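Local coordinates for protein putative glucoamylase (Bacteroides caccae ATCC 43185, PDB 4QT9) that is a putative glucoamylase of the alpha/alpha toroid fold that probably hydrolyses glycosidic bonds in glucan chains, at residues V28-F33 against R83-R88; F72-I77 against A139-G144. All blocks are in the same frame, centred on the assembly; numbering follows the deposited sequence.

Contact 1: residues V28-F33 against R83-R88; sequences VQRRTF and RGYVTR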
loop_
_atom_site.group_PDB
_atom_site.type_symbol
_atom_site.label_atom_id
_atom_site.label_comp_id
_atom_site.label_asym_id
_atom_site.label_seq_id
_atom_site.Cartn_x
_atom_site.Cartn_y
_atom_site.Cartn_z
ATOM N N VAL A 28 -5.653 17.671 -4.544
ATOM C CA VAL A 28 -5.580 16.504 -3.649
ATOM C C VAL A 28 -4.177 15.877 -3.781
ATOM O O VAL A 28 -3.541 15.585 -2.762
ATOM C CB VAL A 28 -6.733 15.483 -3.891
ATOM C CG1 VAL A 28 -6.548 14.192 -3.068
ATOM C CG2 VAL A 28 -8.087 16.130 -3.580
ATOM N N GLN A 29 -3.672 15.764 -5.013
ATOM C CA GLN A 29 -2.345 15.198 -5.275
ATOM C C GLN A 29 -1.248 16.046 -4.675
ATOM O O GLN A 29 -0.426 15.493 -3.947
ATOM C CB GLN A 29 -2.099 15.022 -6.766
ATOM C CG GLN A 29 -1.755 13.616 -7.150
ATOM C CD GLN A 29 -1.394 13.556 -8.605
ATOM O OE1 GLN A 29 -2.080 14.109 -9.488
ATOM N NE2 GLN A 29 -0.281 12.928 -8.870
ATOM N N ARG A 30 -1.245 17.375 -4.948
ATOM C CA ARG A 30 -0.219 18.278 -4.418
ATOM C C ARG A 30 -0.143 18.217 -2.887
ATOM O O ARG A 30 0.957 18.097 -2.345
ATOM C CB ARG A 30 -0.438 19.723 -4.886
ATOM C CG ARG A 30 0.705 20.230 -5.756
ATOM C CD ARG A 30 1.335 21.523 -5.268
ATOM N NE ARG A 30 2.583 21.830 -5.980
ATOM C CZ ARG A 30 2.656 22.421 -7.174
ATOM N NH1 ARG A 30 1.550 22.762 -7.823
ATOM N NH2 ARG A 30 3.835 22.666 -7.728
ATOM N N ARG A 31 -1.298 18.248 -2.191
ATOM C CA ARG A 31 -1.308 18.215 -0.726
ATOM C C ARG A 31 -0.896 16.857 -0.158
ATOM O O ARG A 31 -0.155 16.829 0.817
ATOM C CB ARG A 31 -2.664 18.643 -0.174
ATOM C CG ARG A 31 -2.866 20.142 -0.298
ATOM C CD ARG A 31 -3.777 20.614 0.783
ATOM N NE ARG A 31 -4.312 21.931 0.473
ATOM C CZ ARG A 31 -5.138 22.603 1.261
ATOM N NH1 ARG A 31 -5.523 22.089 2.429
ATOM N NH2 ARG A 31 -5.585 23.795 0.897
ATOM N N THR A 32 -1.366 15.752 -0.745
ATOM C CA THR A 32 -1.029 14.392 -0.279
ATOM C C THR A 32 0.469 14.157 -0.424
ATOM O O THR A 32 1.087 13.581 0.472
ATOM C CB THR A 32 -1.866 13.341 -1.021
ATOM O OG1 THR A 32 -3.228 13.727 -0.896
ATOM C CG2 THR A 32 -1.703 11.946 -0.434
ATOM N N PHE A 33 1.053 14.664 -1.518
ATOM C CA PHE A 33 2.493 14.634 -1.783
ATOM C C PHE A 33 3.252 15.310 -0.624
ATOM O O PHE A 33 4.284 14.802 -0.204
ATOM C CB PHE A 33 2.804 15.353 -3.120
ATOM C CG PHE A 33 4.260 15.725 -3.327
ATOM C CD1 PHE A 33 5.183 14.777 -3.765
ATOM C CD2 PHE A 33 4.703 17.028 -3.111
ATOM C CE1 PHE A 33 6.527 15.124 -3.960
ATOM C CE2 PHE A 33 6.044 17.373 -3.310
ATOM C CZ PHE A 33 6.951 16.417 -3.722
ATOM N N ARG A 83 5.725 15.454 -12.072
ATOM C CA ARG A 83 4.818 16.583 -12.304
ATOM C C ARG A 83 5.510 17.936 -12.115
ATOM O O ARG A 83 4.976 18.958 -12.550
ATOM C CB ARG A 83 3.593 16.487 -11.398
ATOM C CG ARG A 83 2.691 15.345 -11.823
ATOM C CD ARG A 83 1.252 15.540 -11.427
ATOM N NE ARG A 83 0.463 14.454 -11.998
ATOM C CZ ARG A 83 -0.318 14.572 -13.065
ATOM N NH1 ARG A 83 -0.498 15.756 -13.640
ATOM N NH2 ARG A 83 -0.960 13.512 -13.543
ATOM N N GLY A 84 6.677 17.943 -11.482
ATOM C CA GLY A 84 7.403 19.185 -11.236
ATOM C C GLY A 84 7.008 19.900 -9.954
ATOM O O GLY A 84 7.143 21.126 -9.861
ATOM N N TYR A 85 6.540 19.138 -8.945
ATOM C CA TYR A 85 6.227 19.652 -7.609
ATOM C C TYR A 85 7.552 20.108 -6.940
ATOM O O TYR A 85 7.599 21.107 -6.239
ATOM C CB TYR A 85 5.531 18.565 -6.767
ATOM C CG TYR A 85 4.125 18.159 -7.180
ATOM C CD1 TYR A 85 3.439 18.845 -8.178
ATOM C CD2 TYR A 85 3.451 17.143 -6.512
ATOM C CE1 TYR A 85 2.146 18.475 -8.553
ATOM C CE2 TYR A 85 2.157 16.766 -6.874
ATOM C CZ TYR A 85 1.500 17.443 -7.887
ATOM O OH TYR A 85 0.193 17.117 -8.200
ATOM N N VAL A 86 8.621 19.355 -7.186
ATOM C CA VAL A 86 9.991 19.619 -6.742
ATOM C C VAL A 86 10.886 19.540 -7.975
ATOM O O VAL A 86 10.495 18.926 -8.972
ATOM C CB VAL A 86 10.451 18.665 -5.603
ATOM C CG1 VAL A 86 9.649 18.920 -4.335
ATOM C CG2 VAL A 86 10.345 17.202 -6.007
ATOM N N THR A 87 12.078 20.144 -7.927
ATOM C CA THR A 87 13.011 20.070 -9.062
ATOM C C THR A 87 13.639 18.663 -9.172
ATOM O O THR A 87 13.588 17.882 -8.215
ATOM C CB THR A 87 14.092 21.148 -8.938
ATOM O OG1 THR A 87 14.928 20.818 -7.831
ATOM C CG2 THR A 87 13.502 22.561 -8.767
ATOM N N ARG A 88 14.201 18.340 -10.338
ATOM C CA ARG A 88 14.902 17.080 -10.608
ATOM C C ARG A 88 16.026 16.864 -9.569
ATOM O O ARG A 88 16.206 15.747 -9.082
ATOM C CB ARG A 88 15.503 17.130 -12.044
ATOM C CG ARG A 88 16.297 15.904 -12.477
ATOM C CD ARG A 88 16.898 16.067 -13.861
ATOM N NE ARG A 88 17.395 14.795 -14.401
ATOM C CZ ARG A 88 17.728 14.589 -15.674
ATOM N NH1 ARG A 88 17.614 15.567 -16.565
ATOM N NH2 ARG A 88 18.162 13.400 -16.068
#
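Tyr85 lays its ring against helix 21-37 between Phe33 and Arg30, and an aromatic contact from a loop residue thereby does much of the work of joining two parts of the chain. Toward Phe33 it turns its edge: the pair is T-shaped, with CD2 of Tyr85 3.6 Å from CG of Phe33 and the ring planes 66° apart. CB of Tyr85 also lies over the Phe33 face, 4.1 Å from its centroid, a CH-pi contact. Phe33 reaches this position with CG anti to its backbone N (chi1 164°), and CG1 of Val86 closes in near the plane of its ring, 3.7 Å from CZ of Phe33. In the conformer described, CG of Arg30 lies over one face of the Tyr85 ring, 3.7 Å from its centroid; a second was modelled, so this contact is less certain. At the ring tip, the Tyr85 OH comes to 3.4 Å from CB of Gln29. An alanine in place of Tyr85 would probably open a gap between Phe33 and Arg30 and leave the Phe33 face without its edge-on partner. Beside the aromatic group, Gln29 and Arg83 cross at about a right angle without bonding each other: Arg83 NE forms a salt bridge with Glu403 of helix 392-406, and Gln29 NE2 a hydrogen bond to it. Gly84 ends helix 67-83 in a Schellman motif, and Thr87 caps the start of helix 88-104, so Tyr85 projects from the short turn between two successive helices, the kind of helical hairpin from which an alpha/alpha toroid is built.

Contact 2: residues F72-I77 against A139-G144; sequences FGIMAI and AFLMQG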
loop_
_atom_site.group_PDB
_atom_site.type_symbol
_atom_site.label_atom_id
_atom_site.label_comp_id
_atom_site.label_asym_id
_atom_site.label_seq_id
_atom_site.Cartn_x
_atom_site.Cartn_y
_atom_site.Cartn_z
ATOM N N PHE A 72 5.057 3.285 -0.543
ATOM C CA PHE A 72 3.975 4.115 -1.092
ATOM C C PHE A 72 4.433 5.555 -1.209
ATOM O O PHE A 72 4.135 6.209 -2.196
ATOM C CB PHE A 72 2.708 4.053 -0.222
ATOM C CG PHE A 72 2.158 2.687 0.122
ATOM C CD1 PHE A 72 2.596 1.548 -0.547
ATOM C CD2 PHE A 72 1.221 2.536 1.139
ATOM C CE1 PHE A 72 2.089 0.287 -0.224
ATOM C CE2 PHE A 72 0.713 1.276 1.463
ATOM C CZ PHE A 72 1.139 0.159 0.768
ATOM N N GLY A 73 5.141 6.023 -0.197
ATOM C CA GLY A 73 5.669 7.386 -0.110
ATOM C C GLY A 73 6.702 7.737 -1.152
ATOM O O GLY A 73 6.685 8.841 -1.708
ATOM N N ILE A 74 7.610 6.792 -1.420
ATOM C CA ILE A 74 8.654 6.898 -2.430
ATOM C C ILE A 74 7.968 7.076 -3.836
ATOM O O ILE A 74 8.399 7.933 -4.619
ATOM C CB ILE A 74 9.519 5.607 -2.286
ATOM C CG1 ILE A 74 10.690 5.828 -1.328
ATOM C CG2 ILE A 74 9.943 4.983 -3.594
ATOM C CD1 ILE A 74 11.248 4.481 -0.703
HETATM N N MSE A 75 6.871 6.304 -4.099
HETATM C CA MSE A 75 6.068 6.349 -5.339
HETATM C C MSE A 75 5.324 7.671 -5.410
HETATM O O MSE A 75 5.199 8.264 -6.477
HETATM C CB MSE A 75 5.073 5.177 -5.394
HETATM C CG MSE A 75 5.741 3.853 -5.627
HETATM SE SE MSE A 75 4.434 2.416 -5.514
HETATM C CE MSE A 75 4.793 1.560 -7.276
ATOM N N ALA A 76 4.861 8.147 -4.262
ATOM C CA ALA A 76 4.210 9.456 -4.157
ATOM C C ALA A 76 5.233 10.584 -4.479
ATOM O O ALA A 76 4.898 11.527 -5.197
ATOM C CB ALA A 76 3.609 9.636 -2.767
ATOM N N ILE A 77 6.490 10.447 -4.019
ATOM C CA ILE A 77 7.535 11.440 -4.282
ATOM C C ILE A 77 7.908 11.410 -5.793
ATOM O O ILE A 77 8.048 12.471 -6.409
ATOM C CB ILE A 77 8.736 11.194 -3.345
ATOM C CG1 ILE A 77 8.371 11.586 -1.895
ATOM C CG2 ILE A 77 9.985 11.970 -3.829
ATOM C CD1 ILE A 77 9.397 11.136 -0.758
ATOM N N ALA A 139 7.909 -6.140 0.888
ATOM C CA ALA A 139 7.353 -6.222 -0.459
ATOM C C ALA A 139 6.788 -4.863 -0.910
ATOM O O ALA A 139 7.042 -4.457 -2.046
ATOM C CB ALA A 139 6.296 -7.284 -0.506
ATOM N N PHE A 140 6.051 -4.161 -0.029
ATOM C CA PHE A 140 5.501 -2.823 -0.290
ATOM C C PHE A 140 6.632 -1.801 -0.463
ATOM O O PHE A 140 6.546 -0.957 -1.335
ATOM C CB PHE A 140 4.513 -2.385 0.811
ATOM C CG PHE A 140 3.271 -3.260 0.869
ATOM C CD1 PHE A 140 2.672 -3.726 -0.295
ATOM C CD2 PHE A 140 2.720 -3.631 2.086
ATOM C CE1 PHE A 140 1.560 -4.563 -0.244
ATOM C CE2 PHE A 140 1.585 -4.452 2.138
ATOM C CZ PHE A 140 1.019 -4.926 0.974
ATOM N N LEU A 141 7.705 -1.920 0.273
ATOM C CA LEU A 141 8.864 -1.028 0.077
ATOM C C LEU A 141 9.535 -1.314 -1.267
ATOM O O LEU A 141 9.887 -0.369 -1.997
ATOM C CB LEU A 141 9.865 -1.192 1.236
ATOM C CG LEU A 141 11.171 -0.370 1.210
ATOM C CD1 LEU A 141 10.922 1.171 1.231
ATOM C CD2 LEU A 141 12.011 -0.697 2.412
HETATM N N MSE A 142 9.728 -2.617 -1.592
HETATM C CA MSE A 142 10.418 -3.003 -2.828
HETATM C C MSE A 142 9.589 -2.643 -4.056
HETATM O O MSE A 142 10.170 -2.219 -5.044
HETATM C CB MSE A 142 10.778 -4.495 -2.835
HETATM C CG MSE A 142 11.920 -4.837 -1.906
HETATM SE SE MSE A 142 13.563 -3.947 -2.409
HETATM C CE MSE A 142 13.324 -3.609 -4.321
ATOM N N GLN A 143 8.250 -2.737 -3.982
ATOM C CA GLN A 143 7.382 -2.332 -5.094
ATOM C C GLN A 143 7.673 -0.830 -5.463
ATOM O O GLN A 143 7.807 -0.487 -6.644
ATOM C CB GLN A 143 5.901 -2.554 -4.729
ATOM C CG GLN A 143 4.903 -2.094 -5.796
ATOM C CD GLN A 143 3.454 -2.395 -5.482
ATOM O OE1 GLN A 143 2.689 -2.807 -6.369
ATOM N NE2 GLN A 143 3.023 -2.162 -4.241
ATOM N N GLY A 144 7.847 0.008 -4.445
ATOM C CA GLY A 144 8.205 1.406 -4.619
ATOM C C GLY A 144 9.617 1.602 -5.143
ATOM O O GLY A 144 9.829 2.373 -6.082
#
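Gly144 sets its CA 3.6 Å from CG of Met75, a selenomethionine in this crystal, where two helices of the alpha/alpha toroid run side by side. The segments are nearly parallel, their axes 18° apart and 8.3 Å at closest approach, and helix 88-104 packs on both, through Ile98 on Ile74 and Leu102 on Leu141. The tight part lies around Gly144, whose carbonyl O meets CG2 of Ile74 at 3.6 Å. A CB on Gly144 would point at the other helix and crowd that methyl, so the glycine suits the close approach. Bent at its last torsion, the Met75 side chain carries CE to 3.7 Å from the backbone O of Gln143. The amide of Gln143 is directed to another part of the chain, with OE1 accepting from Gly270 N and NE2 donating to Tyr266 O. Every touching residue is buried, so the contrast is between closer and wider packing rather than between core and solvent. On one flank Ile74 and Leu141 touch through their CD1 methyls alone, 3.8 Å apart. On the other, Phe72 and Phe140 extend alongside each other in the same direction, their planes 56° apart, neither stacked nor edge-to-face, and Tyr266 meets both rings edge-to-face. CE1 of Phe72 comes to 3.8 Å from CB of Phe140, while its CZ sits over one face of the Phe140 ring, displaced toward the rim.

Overall arrangement
Helix 67-83 joins the two contacts: its middle turns supply residues 72-77 of contact 2, and its last residue, Arg83, begins the loop side of contact 1. The centres are about 16 Å apart, yet the contacts touch through Phe33, whose CD1 is 3.6 Å from Ala76 O and whose CE1 is 3.8 Å from Ile77 CA. Contact 1 is partly buried, its centre about 19 Å from that of the chain; contact 2 is fully buried, at about 8 Å. An acetate ion, probably from the crystallisation liquor, is bound about 5 Å from the Phe140 side chain, which could mark a pocket beside contact 2.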